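Local coordinates for putative major capsid protein (Cafeteriavirus-dependent mavirus, PDB 6G44), which probably forms the icosahedral shell of the virophage, as a double jelly-roll capsid protein that assembles into trimers, at residues Leu98-Asn104 against Leu142-Val148; Asp149-Lys155 against Lys416-Ala422. All coordinates share one frame; numbering follows the deposited sequence.

Both contacts are made by the long connection that follows helix 136-142 and leads to strand 183-186. In contact 1 residues 142-148 pack on residues 98-104, where strand 96-98 gives way to helix 102-105. This contact is buried, close to the sheet that holds strand 195-205. The chain then runs straight on into residues 149-155. These meet residues 416-422 at the end of helix 411-417, in the second half of the chain. The contact centres lie about 19 Å apart, and the two contacts follow each other along the chain. One connection is thus pinned first to its own half and then to the half that carries the C-terminal jelly roll.

Contact 1 of 2, residues Leu98-Asn104 against Leu142-Val148; sequences LKSFPVN and LSPCSDV
With CG beside the backbone N and anti to the carbonyl carbon (chi1 -49°), the F101 ring is set over the turn at S143-S146. S100, in one of its two deposited conformers, makes a similar choice (chi1 -55°), which carries OG to the backbone of D147. The carbonyl oxygen of C145 sits over the centre of one face of the F101 ring. The same oxygen accepts a hydrogen bond from F101 N at 2.9 Å, with the donor in the carbonyl plane. It also receives a CA-H...O contact from S100. Around the ring, S143 CB comes to 3.5 Å from F101 CD1, and L142 CD2 to 4.0 Å from the same atom. V148 CG2 stands at the ring edge. I127 and L139 add apolar contacts from nearby helices.

In that conformer S100 OG donates to D147 O at 2.6 Å, a short bond to be read with caution. A glycerol also bonds to OG, and R176 to D147 O. C145 turns toward the other segment. Its SG packs at 3.9 Å from L98 CB, while its CB meets P102 CD at 3.7 Å. S143 OG accepts from C145 N at 3.0 Å and closes an ST turn just after helix 136-142. N104 ND2 lies close to L142 CD2.

Backbone oxygens therefore do much of the polar work across this buried contact. The bond from F101 N fixes the C145 carbonyl beneath the ring, so the aromatic group and the turn are held in place together. The E204 carboxylate bonds to S143 OG through OE1 and to N104 ND2 through OE2, tying both segments to strand 195-205.

Contact 2 of 2, residues Asp149-Lys155 against Lys416-Ala422; sequences DEYNKIK and KEAIFGA. With SO4 (sulfate ion), chain P.
N152 and F420 join the two segments through backbone and side chain together. N152 N donates to F420 O at 2.8 Å, and N152 OD1 accepts from F420 N at 2.9 Å. The second bond is straight at the hydrogen (173°), but F420 N stands above the amide plane. The amide of N152 lies alongside the F420 side chain, with its plane at 90° to the ring. A422 N donates to E150 O at 2.9 Å and completes the pairing around Y151 and G421.

Further along, the K153 chain runs across I419 and, in one of its two deposited conformers, bends at its last torsion (chi4 144°). There K153 NZ donates to K416 O at 2.6 Å and to A418 O at 2.7 Å, a tentative pair of bonds. If so, the positive charge probably suits these oxygens. On the other flank, I419 CG2 packs at 3.7 Å from Y151 CB.

Water 1 links N152 ND2 to A418 O, and Q352 is a second acceptor for ND2. Water 2 links K155 NZ to E417 O. K155 NZ also binds the sulfate, at 2.9 Å from its O1. That ion, probably from the crystallisation liquor, is held as well by N400, T403, and K93 and T167 of the second subunit. Y151 OH is bonded to S392 and R390, while the Y151 side chain packs on G179 of the second subunit.

Y151 and G421 form a single beta bridge, here joining the long 143-182 connection to the C-terminal half of a double jelly-roll capsid protein, beside a subunit interface.

Contact 1 of 2, residues Leu98-Asn104 against Leu142-Val148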
loop_
_atom_site.group_PDB
_atom_site.type_symbol
_atom_site.label_atom_id
_atom_site.label_comp_id
_atom_site.label_asym_id
_atom_site.label_seq_id
_atom_site.Cartn_x
_atom_site.Cartn_y
_atom_site.Cartn_z
ATOM N N LEU C 98 -11.578 9.489 -17.904
ATOM C CA LEU C 98 -10.773 10.677 -18.076
ATOM C C LEU C 98 -9.282 10.361 -18.107
ATOM O O LEU C 98 -8.841 9.360 -17.515
ATOM C CB LEU C 98 -11.080 11.705 -16.978
ATOM C CG LEU C 98 -12.528 12.169 -16.870
ATOM C CD1 LEU C 98 -12.736 13.083 -15.682
ATOM C CD2 LEU C 98 -13.011 12.854 -18.142
ATOM N N LYS C 99 -8.522 11.210 -18.792
ATOM C CA LYS C 99 -7.058 11.138 -18.771
ATOM C C LYS C 99 -6.542 11.508 -17.387
ATOM O O LYS C 99 -7.289 12.067 -16.574
ATOM C CB LYS C 99 -6.457 12.006 -19.882
ATOM C CG LYS C 99 -6.802 11.469 -21.272
ATOM C CD LYS C 99 -6.067 12.205 -22.365
ATOM C CE LYS C 99 -6.377 11.630 -23.734
ATOM N NZ LYS C 99 -5.577 12.310 -24.774
ATOM N N SER C 100 -5.286 11.152 -17.096
ATOM C CA SER C 100 -4.651 11.465 -15.812
ATOM C C SER C 100 -4.587 12.981 -15.581
ATOM O O SER C 100 -4.116 13.703 -16.445
ATOM C CB SER C 100 -3.236 10.867 -15.794
ATOM O OG SER C 100 -3.281 9.465 -16.071
ATOM N N PHE C 101 -5.018 13.444 -14.423
ATOM C CA PHE C 101 -4.924 14.874 -14.043
ATOM C C PHE C 101 -5.573 15.771 -15.106
ATOM O O PHE C 101 -4.918 16.649 -15.675
ATOM C CB PHE C 101 -3.480 15.297 -13.728
ATOM C CG PHE C 101 -2.804 14.341 -12.788
ATOM C CD1 PHE C 101 -3.048 14.447 -11.449
ATOM C CD2 PHE C 101 -2.035 13.289 -13.259
ATOM C CE1 PHE C 101 -2.530 13.543 -10.557
ATOM C CE2 PHE C 101 -1.518 12.351 -12.364
ATOM C CZ PHE C 101 -1.772 12.481 -11.015
ATOM N N PRO C 102 -6.853 15.516 -15.367
ATOM C CA PRO C 102 -7.479 16.185 -16.541
ATOM C C PRO C 102 -7.609 17.692 -16.415
ATOM O O PRO C 102 -7.639 18.382 -17.446
ATOM C CB PRO C 102 -8.846 15.520 -16.634
ATOM C CG PRO C 102 -9.138 15.095 -15.227
ATOM C CD PRO C 102 -7.813 14.643 -14.669
ATOM N N VAL C 103 -7.685 18.214 -15.203
ATOM C CA VAL C 103 -7.731 19.670 -15.021
ATOM C C VAL C 103 -6.388 20.266 -15.345
ATOM O O VAL C 103 -6.300 21.183 -16.168
ATOM C CB VAL C 103 -8.241 20.085 -13.638
ATOM C CG1 VAL C 103 -8.071 21.586 -13.380
ATOM C CG2 VAL C 103 -9.683 19.640 -13.470
ATOM N N ASN C 104 -5.311 19.789 -14.730
ATOM C CA ASN C 104 -3.998 20.388 -15.009
ATOM C C ASN C 104 -3.509 20.114 -16.444
ATOM O O ASN C 104 -2.814 20.963 -17.029
ATOM C CB ASN C 104 -2.978 19.994 -13.933
ATOM C CG ASN C 104 -3.249 20.698 -12.636
ATOM O OD1 ASN C 104 -2.910 21.868 -12.483
ATOM N ND2 ASN C 104 -3.853 19.979 -11.662
ATOM N N LEU C 142 -4.392 15.102 -5.028
ATOM C CA LEU C 142 -4.326 16.131 -6.067
ATOM C C LEU C 142 -5.502 16.013 -7.037
ATOM O O LEU C 142 -6.184 17.010 -7.339
ATOM C CB LEU C 142 -2.971 16.034 -6.773
ATOM C CG LEU C 142 -2.416 17.234 -7.543
ATOM C CD1 LEU C 142 -0.948 17.021 -7.843
ATOM C CD2 LEU C 142 -3.170 17.458 -8.842
ATOM N N SER C 143 -5.764 14.805 -7.531
ATOM C CA SER C 143 -6.825 14.588 -8.525
ATOM C C SER C 143 -7.520 13.266 -8.267
ATOM O O SER C 143 -6.842 12.288 -7.867
ATOM C CB SER C 143 -6.217 14.521 -9.926
ATOM O OG SER C 143 -7.172 14.271 -10.933
ATOM N N PRO C 144 -8.819 13.165 -8.587
ATOM C CA PRO C 144 -9.516 11.869 -8.581
ATOM C C PRO C 144 -8.989 10.937 -9.670
ATOM O O PRO C 144 -9.235 9.726 -9.622
ATOM C CB PRO C 144 -10.995 12.230 -8.824
ATOM C CG PRO C 144 -10.896 13.537 -9.576
ATOM C CD PRO C 144 -9.720 14.268 -8.984
ATOM N N CYS C 145 -8.303 11.476 -10.670
ATOM C CA CYS C 145 -7.796 10.667 -11.776
ATOM C C CYS C 145 -6.282 10.662 -11.687
ATOM O O CYS C 145 -5.598 11.316 -12.489
ATOM C CB CYS C 145 -8.258 11.289 -13.091
ATOM S SG CYS C 145 -10.046 11.150 -13.307
ATOM N N SER C 146 -5.750 9.907 -10.722
ATOM C CA SER C 146 -4.325 9.914 -10.412
ATOM C C SER C 146 -3.539 8.740 -10.971
ATOM O O SER C 146 -2.322 8.801 -10.975
ATOM C CB SER C 146 -4.069 9.992 -8.907
ATOM O OG SER C 146 -4.655 8.908 -8.229
ATOM N N ASP C 147 -4.205 7.704 -11.450
ATOM C CA ASP C 147 -3.510 6.566 -12.041
ATOM C C ASP C 147 -2.841 7.002 -13.336
ATOM O O ASP C 147 -3.493 7.690 -14.153
ATOM C CB ASP C 147 -4.511 5.437 -12.289
ATOM C CG ASP C 147 -3.904 4.252 -12.984
ATOM O OD1 ASP C 147 -3.911 4.251 -14.242
ATOM O OD2 ASP C 147 -3.442 3.319 -12.293
ATOM N N VAL C 148 -1.575 6.610 -13.525
ATOM C CA VAL C 148 -0.774 6.955 -14.684
ATOM C C VAL C 148 -0.645 5.732 -15.581
ATOM O O VAL C 148 -0.315 4.630 -15.104
ATOM C CB VAL C 148 0.600 7.499 -14.231
ATOM C CG1 VAL C 148 1.541 7.681 -15.395
ATOM C CG2 VAL C 148 0.447 8.803 -13.456
#

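Contact 2 of 2, residues Asp149-Lys155 against Lys416-Ala422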
loop_
_atom_site.group_PDB
_atom_site.type_symbol
_atom_site.label_atom_id
_atom_site.label_comp_id
_atom_site.label_asym_id
_atom_site.label_seq_id
_atom_site.Cartn_x
_atom_site.Cartn_y
_atom_site.Cartn_z
ATOM N N ASP C 149 -0.865 5.922 -16.880
ATOM C CA ASP C 149 -0.832 4.815 -17.833
ATOM C C ASP C 149 0.552 4.177 -17.908
ATOM O O ASP C 149 1.595 4.848 -17.966
ATOM C CB ASP C 149 -1.140 5.299 -19.247
ATOM C CG ASP C 149 -2.558 5.794 -19.418
ATOM O OD1 ASP C 149 -3.462 5.277 -18.773
ATOM O OD2 ASP C 149 -2.756 6.707 -20.256
ATOM N N GLU C 150 0.566 2.839 -17.912
ATOM C CA GLU C 150 1.805 2.093 -18.060
ATOM C C GLU C 150 2.132 1.764 -19.496
ATOM O O GLU C 150 3.313 1.638 -19.831
ATOM C CB GLU C 150 1.738 0.805 -17.235
ATOM C CG GLU C 150 1.602 1.052 -15.737
ATOM C CD GLU C 150 0.181 1.229 -15.214
ATOM O OE1 GLU C 150 -0.779 1.165 -16.026
ATOM O OE2 GLU C 150 0.045 1.431 -13.978
ATOM N N TYR C 151 1.095 1.560 -20.312
ATOM C CA TYR C 151 1.253 1.107 -21.699
ATOM C C TYR C 151 0.564 2.086 -22.658
ATOM O O TYR C 151 -0.241 2.920 -22.247
ATOM C CB TYR C 151 0.767 -0.331 -21.885
ATOM C CG TYR C 151 1.360 -1.264 -20.861
ATOM C CD1 TYR C 151 2.682 -1.670 -20.940
ATOM C CD2 TYR C 151 0.637 -1.670 -19.759
ATOM C CE1 TYR C 151 3.235 -2.469 -19.962
ATOM C CE2 TYR C 151 1.194 -2.460 -18.763
ATOM C CZ TYR C 151 2.498 -2.843 -18.875
ATOM O OH TYR C 151 3.033 -3.620 -17.862
ATOM N N ASN C 152 0.855 1.935 -23.943
ATOM C CA ASN C 152 0.397 2.895 -24.925
ATOM C C ASN C 152 -0.998 2.592 -25.503
ATOM O O ASN C 152 -1.461 3.340 -26.371
ATOM C CB ASN C 152 1.447 3.059 -26.029
ATOM C CG ASN C 152 1.483 1.902 -27.002
ATOM O OD1 ASN C 152 1.026 0.799 -26.725
ATOM N ND2 ASN C 152 2.084 2.158 -28.166
ATOM N N LYS C 153 -1.641 1.521 -25.039
ATOM C CA LYS C 153 -3.014 1.186 -25.385
ATOM C C LYS C 153 -3.731 0.661 -24.158
ATOM O O LYS C 153 -3.125 -0.006 -23.294
ATOM C CB LYS C 153 -3.080 0.091 -26.432
ATOM C CG LYS C 153 -2.504 0.438 -27.785
ATOM C CD LYS C 153 -2.934 -0.622 -28.772
ATOM C CE LYS C 153 -2.356 -0.417 -30.152
ATOM N NZ LYS C 153 -2.089 -1.775 -30.649
ATOM N N ILE C 154 -5.034 0.920 -24.103
ATOM C CA ILE C 154 -5.906 0.459 -23.024
ATOM C C ILE C 154 -7.029 -0.326 -23.660
ATOM O O ILE C 154 -7.618 0.132 -24.650
ATOM C CB ILE C 154 -6.495 1.666 -22.258
ATOM C CG1 ILE C 154 -5.398 2.410 -21.504
ATOM C CG2 ILE C 154 -7.609 1.230 -21.320
ATOM C CD1 ILE C 154 -5.770 3.835 -21.102
ATOM N N LYS C 155 -7.332 -1.507 -23.144
ATOM C CA LYS C 155 -8.412 -2.353 -23.680
ATOM C C LYS C 155 -9.259 -2.896 -22.559
ATOM O O LYS C 155 -8.735 -3.314 -21.517
ATOM C CB LYS C 155 -7.840 -3.522 -24.472
ATOM C CG LYS C 155 -6.977 -3.105 -25.655
ATOM C CD LYS C 155 -6.578 -4.296 -26.542
ATOM C CE LYS C 155 -5.780 -5.359 -25.794
ATOM N NZ LYS C 155 -5.291 -6.409 -26.743
ATOM N N LYS C 416 -0.644 -3.767 -35.698
ATOM C CA LYS C 416 -1.881 -3.168 -35.175
ATOM C C LYS C 416 -2.187 -3.638 -33.746
ATOM O O LYS C 416 -2.752 -2.881 -32.956
ATOM C CB LYS C 416 -3.055 -3.502 -36.112
ATOM C CG LYS C 416 -4.397 -2.889 -35.739
ATOM C CD LYS C 416 -5.448 -3.070 -36.845
ATOM C CE LYS C 416 -5.758 -4.533 -37.165
ATOM N NZ LYS C 416 -6.191 -5.330 -35.978
ATOM N N GLU C 417 -1.830 -4.876 -33.436
ATOM C CA GLU C 417 -2.122 -5.463 -32.127
ATOM C C GLU C 417 -1.028 -5.254 -31.086
ATOM O O GLU C 417 -1.282 -5.495 -29.909
ATOM C CB GLU C 417 -2.423 -6.945 -32.286
ATOM C CG GLU C 417 -3.693 -7.150 -33.128
ATOM C CD GLU C 417 -4.149 -8.583 -33.230
ATOM O OE1 GLU C 417 -3.833 -9.384 -32.327
ATOM O OE2 GLU C 417 -4.835 -8.903 -34.228
ATOM N N ALA C 418 0.150 -4.800 -31.499
ATOM C CA ALA C 418 1.271 -4.659 -30.563
ATOM C C ALA C 418 1.002 -3.512 -29.591
ATOM O O ALA C 418 0.475 -2.443 -29.967
ATOM C CB ALA C 418 2.554 -4.393 -31.315
ATOM N N ILE C 419 1.389 -3.748 -28.342
ATOM C CA ILE C 419 1.319 -2.766 -27.265
ATOM C C ILE C 419 2.707 -2.573 -26.690
ATOM O O ILE C 419 3.417 -3.557 -26.468
ATOM C CB ILE C 419 0.355 -3.239 -26.170
ATOM C CG1 ILE C 419 -1.059 -3.340 -26.743
ATOM C CG2 ILE C 419 0.346 -2.256 -24.986
ATOM C CD1 ILE C 419 -2.052 -4.012 -25.859
ATOM N N PHE C 420 3.053 -1.320 -26.424
ATOM C CA PHE C 420 4.365 -0.925 -25.886
ATOM C C PHE C 420 4.251 -0.205 -24.571
ATOM O O PHE C 420 3.221 0.421 -24.262
ATOM C CB PHE C 420 5.146 -0.070 -26.890
ATOM C CG PHE C 420 5.448 -0.804 -28.159
ATOM C CD1 PHE C 420 4.533 -0.823 -29.209
ATOM C CD2 PHE C 420 6.638 -1.491 -28.300
ATOM C CE1 PHE C 420 4.798 -1.546 -30.356
ATOM C CE2 PHE C 420 6.907 -2.219 -29.449
ATOM C CZ PHE C 420 5.990 -2.239 -30.476
ATOM N N GLY C 421 5.319 -0.270 -23.788
ATOM C CA GLY C 421 5.396 0.597 -22.620
ATOM C C GLY C 421 5.249 2.052 -23.014
ATOM O O GLY C 421 5.659 2.467 -24.115
ATOM N N ALA C 422 4.689 2.854 -22.114
ATOM C CA ALA C 422 4.468 4.268 -22.423
ATOM C C ALA C 422 5.771 5.011 -22.674
ATOM O O ALA C 422 5.785 6.017 -23.386
ATOM C CB ALA C 422 3.689 4.958 -21.319
HETATM S S SO4 P . -2.912 -8.220 -24.706
HETATM O O1 SO4 P . -2.794 -7.743 -26.096
HETATM O O2 SO4 P . -2.132 -9.474 -24.521
HETATM O O3 SO4 P . -2.445 -7.199 -23.731
HETATM O O4 SO4 P . -4.375 -8.442 -24.485
HETATM O O HOH W 1 1.251 0.280 -30.269
HETATM O O HOH W 2 -3.903 -5.278 -28.891
#